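Local coordinates for protein aminoacyl-tRNA synthetase (Cryptosporidium parvum, PDB 5F9Z) that probably attaches proline to its cognate tRNA in an ATP-dependent reaction, as a class II prolyl-tRNA synthetase, and binds the inhibitor halofuginone together with an ATP analogue, at residues G17-K22 with Y30-V35; V379-E384 with Q405-F410; G358-F363 with K399-F404. All coordinates share one frame; numbering follows the deposited sequence.

Contact 1. Residues G17-K22 with Y30-V35; sequences GITADK and YSQVIV
The loop that leads into helix 26-36 folds back along that helix, and the amide of a single glutamine pins it there by side-chain-to-backbone and side-chain-to-side-chain bonds. Q32 leaves the helix with CG anti to its carbonyl carbon and stays extended beyond it (chi2 -173°), so that its amide reaches T19. The T19 N-H points almost straight at Q32 OE1, with 2.9 Å between T19 N and Q32 OE1, although it arrives from above the carbonyl plane. The other end of the amide donates through NE2 to T19 OG1, nearly in the amide plane but along a more bent path (141°). T19 holds this hydroxyl in the crowded position between its backbone N and carbonyl carbon. D28 OD1 also accepts from Q32 NE2, and K36 NZ donates to Q32 OE1, so both ends of the amide have further partners on the same helix. A20 adds a methyl, its CB 3.4 Å from Q32 NE2. Alongside the Q32 stem, I18 runs in the opposite direction and crosses V33 at about a right angle. I18 CD1 lies 3.6 Å from Q32 O and 4.0 Å from V33 CG2.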
loop_
_atom_site.group_PDB
_atom_site.type_symbol
_atom_site.label_atom_id
_atom_site.label_comp_id
_atom_site.label_asym_id
_atom_site.label_seq_id
_atom_site.Cartn_x
_atom_site.Cartn_y
_atom_site.Cartn_z
ATOM N N GLY A 17 10.787 -13.993 19.129
ATOM C CA GLY A 17 11.201 -13.553 17.816
ATOM C C GLY A 17 10.407 -14.246 16.727
ATOM O O GLY A 17 9.400 -14.912 16.973
ATOM N N ILE A 18 10.879 -14.086 15.496
ATOM C CA ILE A 18 10.253 -14.701 14.332
ATOM C C ILE A 18 10.978 -16.007 14.042
ATOM O O ILE A 18 12.191 -16.014 13.797
ATOM C CB ILE A 18 10.278 -13.763 13.117
ATOM C CG1 ILE A 18 9.681 -12.403 13.487
ATOM C CG2 ILE A 18 9.519 -14.378 11.954
ATOM C CD1 ILE A 18 8.270 -12.481 14.035
ATOM N N THR A 19 10.237 -17.114 14.080
ATOM C CA THR A 19 10.821 -18.435 13.887
ATOM C C THR A 19 10.732 -18.918 12.447
ATOM O O THR A 19 11.547 -19.748 12.031
ATOM C CB THR A 19 10.135 -19.453 14.801
ATOM O OG1 THR A 19 8.755 -19.570 14.434
ATOM C CG2 THR A 19 10.228 -19.012 16.256
ATOM N N ALA A 20 9.766 -18.420 11.682
ATOM C CA ALA A 20 9.583 -18.840 10.303
ATOM C C ALA A 20 10.447 -18.002 9.371
ATOM O O ALA A 20 10.513 -16.776 9.493
ATOM C CB ALA A 20 8.115 -18.731 9.894
ATOM N N ASP A 21 11.100 -18.681 8.436
ATOM C CA ASP A 21 11.967 -18.020 7.473
ATOM C C ASP A 21 11.134 -17.297 6.420
ATOM O O ASP A 21 10.144 -17.831 5.915
ATOM C CB ASP A 21 12.881 -19.061 6.830
ATOM C CG ASP A 21 13.871 -18.460 5.874
ATOM O OD1 ASP A 21 13.555 -18.393 4.668
ATOM O OD2 ASP A 21 14.972 -18.075 6.325
ATOM N N LYS A 22 11.540 -16.066 6.089
ATOM C CA LYS A 22 10.737 -15.242 5.186
ATOM C C LYS A 22 10.672 -15.841 3.786
ATOM O O LYS A 22 9.628 -15.778 3.125
ATOM C CB LYS A 22 11.292 -13.817 5.124
ATOM C CG LYS A 22 10.543 -12.913 4.148
ATOM C CD LYS A 22 11.153 -11.522 4.058
ATOM C CE LYS A 22 10.370 -10.652 3.083
ATOM N NZ LYS A 22 10.908 -9.267 2.995
ATOM N N TYR A 30 4.855 -14.154 7.541
ATOM C CA TYR A 30 3.981 -12.986 7.515
ATOM C C TYR A 30 3.039 -12.974 8.711
ATOM O O TYR A 30 2.791 -11.919 9.304
ATOM C CB TYR A 30 3.196 -12.958 6.202
ATOM C CG TYR A 30 2.357 -11.718 5.997
ATOM C CD1 TYR A 30 2.941 -10.459 5.961
ATOM C CD2 TYR A 30 0.982 -11.809 5.816
ATOM C CE1 TYR A 30 2.180 -9.323 5.767
ATOM C CE2 TYR A 30 0.212 -10.678 5.620
ATOM C CZ TYR A 30 0.816 -9.437 5.596
ATOM O OH TYR A 30 0.054 -8.309 5.400
ATOM N N SER A 31 2.517 -14.143 9.091
ATOM C CA SER A 31 1.607 -14.216 10.229
ATOM C C SER A 31 2.322 -13.869 11.531
ATOM O O SER A 31 1.807 -13.094 12.344
ATOM C CB SER A 31 0.982 -15.608 10.312
ATOM O OG SER A 31 0.117 -15.709 11.430
ATOM N N GLN A 32 3.513 -14.435 11.745
ATOM C CA GLN A 32 4.248 -14.156 12.974
ATOM C C GLN A 32 4.663 -12.692 13.056
ATOM O O GLN A 32 4.677 -12.106 14.145
ATOM C CB GLN A 32 5.478 -15.059 13.074
ATOM C CG GLN A 32 5.171 -16.539 13.213
ATOM C CD GLN A 32 6.417 -17.364 13.475
ATOM O OE1 GLN A 32 7.323 -16.931 14.189
ATOM N NE2 GLN A 32 6.474 -18.557 12.893
ATOM N N VAL A 33 4.999 -12.084 11.918
ATOM C CA VAL A 33 5.476 -10.705 11.928
ATOM C C VAL A 33 4.351 -9.746 12.304
ATOM O O VAL A 33 4.546 -8.827 13.106
ATOM C CB VAL A 33 6.105 -10.350 10.568
ATOM C CG1 VAL A 33 6.208 -8.847 10.401
ATOM C CG2 VAL A 33 7.482 -10.981 10.447
ATOM N N ILE A 34 3.157 -9.947 11.745
ATOM C CA ILE A 34 2.057 -9.029 12.028
ATOM C C ILE A 34 1.405 -9.298 13.379
ATOM O O ILE A 34 0.790 -8.389 13.951
ATOM C CB ILE A 34 0.997 -9.084 10.915
ATOM C CG1 ILE A 34 0.403 -10.489 10.807
ATOM C CG2 ILE A 34 1.595 -8.641 9.587
ATOM C CD1 ILE A 34 -0.552 -10.658 9.649
ATOM N N VAL A 35 1.519 -10.510 13.910
ATOM C CA VAL A 35 0.915 -10.833 15.201
ATOM C C VAL A 35 1.846 -10.480 16.354
ATOM O O VAL A 35 1.461 -9.754 17.274
ATOM C CB VAL A 35 0.510 -12.322 15.242
ATOM C CG1 VAL A 35 0.178 -12.744 16.665
ATOM C CG2 VAL A 35 -0.677 -12.569 14.327
#

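Contact 2. Residues V379-E384 with Q405-F410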
loop_
_atom_site.group_PDB
_atom_site.type_symbol
_atom_site.label_atom_id
_atom_site.label_comp_id
_atom_site.label_asym_id
_atom_site.label_seq_id
_atom_site.Cartn_x
_atom_site.Cartn_y
_atom_site.Cartn_z
ATOM N N VAL A 379 21.053 0.481 14.509
ATOM C CA VAL A 379 20.111 0.628 13.406
ATOM C C VAL A 379 19.399 -0.699 13.184
ATOM O O VAL A 379 20.018 -1.769 13.221
ATOM C CB VAL A 379 20.832 1.106 12.133
ATOM C CG1 VAL A 379 19.829 1.430 11.041
ATOM C CG2 VAL A 379 21.695 2.320 12.443
ATOM N N ARG A 380 18.087 -0.628 12.942
ATOM C CA ARG A 380 17.256 -1.828 12.936
ATOM C C ARG A 380 17.565 -2.731 11.746
ATOM O O ARG A 380 17.743 -3.944 11.908
ATOM C CB ARG A 380 15.779 -1.432 12.939
ATOM C CG ARG A 380 14.816 -2.559 12.603
ATOM C CD ARG A 380 14.861 -3.677 13.633
ATOM N NE ARG A 380 13.917 -4.742 13.306
ATOM C CZ ARG A 380 14.178 -5.739 12.468
ATOM N NH1 ARG A 380 15.361 -5.815 11.870
ATOM N NH2 ARG A 380 13.256 -6.662 12.227
ATOM N N ASP A 381 17.626 -2.163 10.541
ATOM C CA ASP A 381 17.618 -2.990 9.339
ATOM C C ASP A 381 18.983 -3.565 8.978
ATOM O O ASP A 381 19.036 -4.567 8.256
ATOM C CB ASP A 381 17.069 -2.191 8.153
ATOM C CG ASP A 381 17.930 -0.995 7.802
ATOM O OD1 ASP A 381 18.485 -0.368 8.728
ATOM O OD2 ASP A 381 18.051 -0.684 6.598
ATOM N N ASN A 382 20.084 -2.974 9.452
ATOM C CA ASN A 382 21.410 -3.446 9.066
ATOM C C ASN A 382 22.357 -3.641 10.245
ATOM O O ASN A 382 23.549 -3.890 10.026
ATOM C CB ASN A 382 22.045 -2.489 8.047
ATOM C CG ASN A 382 22.156 -1.069 8.566
ATOM O OD1 ASN A 382 21.844 -0.791 9.724
ATOM N ND2 ASN A 382 22.609 -0.160 7.711
ATOM N N MET A 383 21.868 -3.529 11.482
ATOM C CA MET A 383 22.684 -3.703 12.687
ATOM C C MET A 383 23.873 -2.746 12.723
ATOM O O MET A 383 24.895 -3.033 13.351
ATOM C CB MET A 383 23.166 -5.150 12.837
ATOM C CG MET A 383 22.058 -6.131 13.162
ATOM S SD MET A 383 21.066 -5.602 14.573
ATOM C CE MET A 383 22.291 -5.621 15.879
ATOM N N GLU A 384 23.749 -1.606 12.051
ATOM C CA GLU A 384 24.799 -0.596 12.087
ATOM C C GLU A 384 24.855 0.032 13.475
ATOM O O GLU A 384 23.822 0.379 14.053
ATOM C CB GLU A 384 24.537 0.466 11.021
ATOM C CG GLU A 384 25.670 1.450 10.804
ATOM C CD GLU A 384 25.381 2.410 9.664
ATOM O OE1 GLU A 384 24.285 2.313 9.072
ATOM O OE2 GLU A 384 26.247 3.257 9.359
ATOM N N GLN A 405 15.304 5.824 5.492
ATOM C CA GLN A 405 14.232 5.833 4.500
ATOM C C GLN A 405 14.778 5.598 3.097
ATOM O O GLN A 405 14.231 4.796 2.331
ATOM C CB GLN A 405 13.478 7.162 4.569
ATOM C CG GLN A 405 12.284 7.263 3.635
ATOM C CD GLN A 405 11.017 6.693 4.243
ATOM O OE1 GLN A 405 10.938 6.480 5.452
ATOM N NE2 GLN A 405 10.017 6.447 3.405
ATOM N N ASN A 406 15.861 6.293 2.741
ATOM C CA ASN A 406 16.435 6.139 1.409
ATOM C C ASN A 406 16.985 4.734 1.198
ATOM O O ASN A 406 16.873 4.175 0.101
ATOM C CB ASN A 406 17.527 7.186 1.188
ATOM C CG ASN A 406 18.304 6.960 -0.094
ATOM O OD1 ASN A 406 17.850 7.317 -1.181
ATOM N ND2 ASN A 406 19.485 6.366 0.028
ATOM N N ARG A 407 17.577 4.143 2.239
ATOM C CA ARG A 407 18.164 2.813 2.103
ATOM C C ARG A 407 17.094 1.752 1.873
ATOM O O ARG A 407 17.298 0.822 1.084
ATOM C CB ARG A 407 18.998 2.482 3.341
ATOM C CG ARG A 407 19.593 1.082 3.336
ATOM C CD ARG A 407 20.508 0.851 4.531
ATOM N NE ARG A 407 19.825 1.051 5.806
ATOM C CZ ARG A 407 19.973 2.126 6.574
ATOM N NH1 ARG A 407 20.785 3.105 6.198
ATOM N NH2 ARG A 407 19.310 2.221 7.719
ATOM N N LEU A 408 15.951 1.871 2.552
ATOM C CA LEU A 408 14.868 0.914 2.350
ATOM C C LEU A 408 14.342 0.974 0.921
ATOM O O LEU A 408 14.144 -0.062 0.275
ATOM C CB LEU A 408 13.736 1.175 3.344
ATOM C CG LEU A 408 13.971 0.814 4.810
ATOM C CD1 LEU A 408 12.686 0.999 5.599
ATOM C CD2 LEU A 408 14.485 -0.609 4.939
ATOM N N LEU A 409 14.107 2.184 0.412
ATOM C CA LEU A 409 13.585 2.321 -0.943
ATOM C C LEU A 409 14.604 1.861 -1.978
ATOM O O LEU A 409 14.242 1.215 -2.969
ATOM C CB LEU A 409 13.169 3.769 -1.204
ATOM C CG LEU A 409 12.634 4.069 -2.607
ATOM C CD1 LEU A 409 11.439 3.185 -2.927
ATOM C CD2 LEU A 409 12.268 5.540 -2.738
ATOM N N PHE A 410 15.885 2.176 -1.763
ATOM C CA PHE A 410 16.913 1.785 -2.722
ATOM C C PHE A 410 17.088 0.272 -2.766
ATOM O O PHE A 410 17.181 -0.316 -3.850
ATOM C CB PHE A 410 18.237 2.471 -2.379
ATOM C CG PHE A 410 19.308 2.275 -3.416
ATOM C CD1 PHE A 410 20.184 1.205 -3.336
ATOM C CD2 PHE A 410 19.437 3.163 -4.472
ATOM C CE1 PHE A 410 21.167 1.023 -4.289
ATOM C CE2 PHE A 410 20.420 2.986 -5.427
ATOM C CZ PHE A 410 21.285 1.915 -5.336
#
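A bidentate, side-on salt bridge ties the turn between strands 374-379 and 385-389 of the anticodon-binding domain to helix 393-417. The ionic part belongs to D381 and R407, which meet tip to tip. R407 runs extended as far as CD and bends at chi3 (58°), bringing NE and NH2 to face the carboxylate. The NE bond is short and nearly straight, 2.6 Å from R407 NE to D381 OD2, and lies in the guanidinium plane. Its companion, 2.9 Å from R407 NH2 to D381 OD1, is more bent and tilted from that plane, as the two groups are twisted 33° apart. Both oxygens use their syn lone pairs, and the pairing with a cation probably favours the ionised carboxylate.

The turn has polar bonds of its own. N382 OD1 accepts from E384 N, 3.1 Å away, forming an Asx turn, while N382 ND2 donates to E384 OE1. The N382 amide, its plane 21° from that of the guanidinium, places ND2 over the centre of one face, 3.6 Å above the plane. F404 makes a cation-pi contact with the same arginine.

Apolar atoms also touch the ion pair. L408 CD2 lies 3.9 Å from D381 OD2, and the methyl V379 CG1 is 3.5 Å from R407 NH2.

Contact 3. Residues G358-F363 with K399-F404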
loop_
_atom_site.group_PDB
_atom_site.type_symbol
_atom_site.label_atom_id
_atom_site.label_comp_id
_atom_site.label_asym_id
_atom_site.label_seq_id
_atom_site.Cartn_x
_atom_site.Cartn_y
_atom_site.Cartn_z
ATOM N N GLY A 358 9.728 -3.224 14.732
ATOM C CA GLY A 358 10.246 -2.414 13.648
ATOM C C GLY A 358 10.655 -1.004 14.010
ATOM O O GLY A 358 10.580 -0.111 13.159
ATOM N N VAL A 359 11.088 -0.770 15.250
ATOM C CA VAL A 359 11.577 0.551 15.627
ATOM C C VAL A 359 12.895 0.817 14.914
ATOM O O VAL A 359 13.816 -0.008 14.953
ATOM C CB VAL A 359 11.729 0.659 17.151
ATOM C CG1 VAL A 359 12.315 2.012 17.528
ATOM C CG2 VAL A 359 10.384 0.452 17.832
ATOM N N CYS A 360 12.988 1.980 14.263
ATOM C CA CYS A 360 14.110 2.258 13.370
ATOM C C CYS A 360 15.438 2.260 14.119
ATOM O O CYS A 360 16.411 1.635 13.684
ATOM C CB CYS A 360 13.892 3.595 12.664
ATOM S SG CYS A 360 12.299 3.733 11.835
ATOM N N LEU A 361 15.502 2.970 15.241
ATOM C CA LEU A 361 16.731 3.102 16.008
ATOM C C LEU A 361 16.453 2.809 17.473
ATOM O O LEU A 361 15.387 3.153 17.993
ATOM C CB LEU A 361 17.325 4.512 15.871
ATOM C CG LEU A 361 17.506 5.087 14.464
ATOM C CD1 LEU A 361 17.882 6.558 14.542
ATOM C CD2 LEU A 361 18.553 4.305 13.688
ATOM N N ARG A 362 17.412 2.171 18.138
ATOM C CA ARG A 362 17.364 2.001 19.580
ATOM C C ARG A 362 18.581 2.672 20.200
ATOM O O ARG A 362 19.689 2.598 19.659
ATOM C CB ARG A 362 17.298 0.521 19.988
ATOM C CG ARG A 362 18.575 -0.278 19.801
ATOM C CD ARG A 362 18.604 -1.438 20.783
ATOM N NE ARG A 362 19.644 -2.416 20.481
ATOM C CZ ARG A 362 19.446 -3.513 19.757
ATOM N NH1 ARG A 362 18.244 -3.770 19.259
ATOM N NH2 ARG A 362 20.446 -4.353 19.530
ATOM N N PHE A 363 18.360 3.352 21.320
ATOM C CA PHE A 363 19.419 4.025 22.059
ATOM C C PHE A 363 19.720 3.216 23.312
ATOM O O PHE A 363 18.837 3.021 24.155
ATOM C CB PHE A 363 19.022 5.454 22.432
ATOM C CG PHE A 363 18.961 6.403 21.264
ATOM C CD1 PHE A 363 19.276 5.983 19.982
ATOM C CD2 PHE A 363 18.601 7.727 21.458
ATOM C CE1 PHE A 363 19.218 6.861 18.916
ATOM C CE2 PHE A 363 18.546 8.610 20.398
ATOM C CZ PHE A 363 18.854 8.176 19.125
ATOM N N LYS A 399 19.110 12.874 10.206
ATOM C CA LYS A 399 19.848 12.380 9.048
ATOM C C LYS A 399 19.817 10.857 8.980
ATOM O O LYS A 399 19.683 10.284 7.892
ATOM C CB LYS A 399 21.291 12.882 9.086
ATOM C CG LYS A 399 21.448 14.367 8.812
ATOM C CD LYS A 399 22.914 14.758 8.703
ATOM C CE LYS A 399 23.666 14.464 9.990
ATOM N NZ LYS A 399 25.096 14.873 9.905
ATOM N N LEU A 400 19.941 10.187 10.128
ATOM C CA LEU A 400 19.928 8.726 10.135
ATOM C C LEU A 400 18.577 8.183 9.689
ATOM O O LEU A 400 18.513 7.231 8.903
ATOM C CB LEU A 400 20.285 8.199 11.525
ATOM C CG LEU A 400 21.765 8.252 11.904
ATOM C CD1 LEU A 400 21.982 7.685 13.299
ATOM C CD2 LEU A 400 22.605 7.503 10.881
ATOM N N LEU A 401 17.485 8.773 10.181
ATOM C CA LEU A 401 16.160 8.363 9.724
ATOM C C LEU A 401 15.972 8.677 8.247
ATOM O O LEU A 401 15.344 7.905 7.513
ATOM C CB LEU A 401 15.082 9.044 10.568
ATOM C CG LEU A 401 15.107 8.717 12.064
ATOM C CD1 LEU A 401 14.011 9.470 12.802
ATOM C CD2 LEU A 401 14.977 7.219 12.287
ATOM N N GLU A 402 16.509 9.812 7.793
ATOM C CA GLU A 402 16.500 10.129 6.369
ATOM C C GLU A 402 17.281 9.088 5.576
ATOM O O GLU A 402 16.818 8.600 4.538
ATOM C CB GLU A 402 17.081 11.526 6.149
ATOM C CG GLU A 402 17.163 11.958 4.696
ATOM C CD GLU A 402 15.944 12.737 4.249
ATOM O OE1 GLU A 402 15.011 12.902 5.063
ATOM O OE2 GLU A 402 15.923 13.192 3.084
ATOM N N GLU A 403 18.476 8.734 6.058
ATOM C CA GLU A 403 19.266 7.696 5.404
ATOM C C GLU A 403 18.570 6.344 5.485
ATOM O O GLU A 403 18.628 5.549 4.540
ATOM C CB GLU A 403 20.655 7.625 6.037
ATOM C CG GLU A 403 21.601 6.650 5.360
ATOM C CD GLU A 403 22.846 6.381 6.181
ATOM O OE1 GLU A 403 23.541 5.383 5.898
ATOM O OE2 GLU A 403 23.127 7.163 7.115
ATOM N N PHE A 404 17.914 6.066 6.615
ATOM C CA PHE A 404 17.139 4.836 6.757
ATOM C C PHE A 404 16.066 4.743 5.678
ATOM O O PHE A 404 15.924 3.710 5.012
ATOM C CB PHE A 404 16.511 4.789 8.152
ATOM C CG PHE A 404 16.130 3.408 8.618
ATOM C CD1 PHE A 404 15.140 2.684 7.973
ATOM C CD2 PHE A 404 16.742 2.849 9.728
ATOM C CE1 PHE A 404 14.787 1.420 8.411
ATOM C CE2 PHE A 404 16.390 1.589 10.172
ATOM C CZ PHE A 404 15.412 0.874 9.512
#
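C360 meets the ring of F404 from above one face, and the torsions of both residues set up the encounter. F404 has CG anti to its backbone N (chi1 -158°, some 20° from fully anti), and this sends the ring from the helix toward the loop residue C360, just before strand 361-365. C360 carries SG anti to its carbonyl carbon (chi1 -53°), so the sulfur rises over the same ring, 4.7 Å from C360 SG to the F404 centroid, in a sulfur-aromatic contact. The C360 CB sits lower and nearer the rim, 4.0 Å above the ring plane. The backbone takes part as well: C360 O is 3.5 Å from F404 CE2.

These residues belong to the alpha/beta anticodon-binding domain, where helix 393-417 packs against a five-stranded mixed sheet whose central strand is 361-365. The chain reaches C360 through G358, whose positive phi ends the preceding helix in a Schellman motif. V379 of the adjacent strand touches both L361 and F404, continuing the apolar layer across the sheet.

Three leucines fill the next part of the interface, each with CG anti to its carbonyl carbon and chi2 close to 180°. From this shared conformation L361 crosses L401 obliquely, and its CD1 approaches L401 CD2 to 3.7 Å. The same L401 methyl reaches back to C360, with 3.8 Å between L401 CD2 and C360 CB, and thus lies against two successive residues. L400 offers its stem instead: L361 CD1 lies 4.2 Å from L400 CB, the two side chains crossing at about a right angle.

Contacts 2 and 3 are neighbours, with centres about 8 Å apart, and share helix 393-417, which packs against strand 361-365 and its preceding loop in contact 3, and against the turn joining two neighbouring strands of the same sheet in contact 2. Their segments alternate along the chain: 358-363, 379-384, 399-404, then 405-410. They touch directly: the R380 N to C360 O distance is 2.9 Å, a probable hydrogen bond, and F404 packs against V379 and D381. One helix thus fastens both a central strand and a peripheral turn of the anticodon-binding domain. Contact 1 comes earlier, its centre about 19 Å from that of contact 2 and 22 Å from that of contact 3, touching neither; it joins the loop before helix 26-36 to that helix.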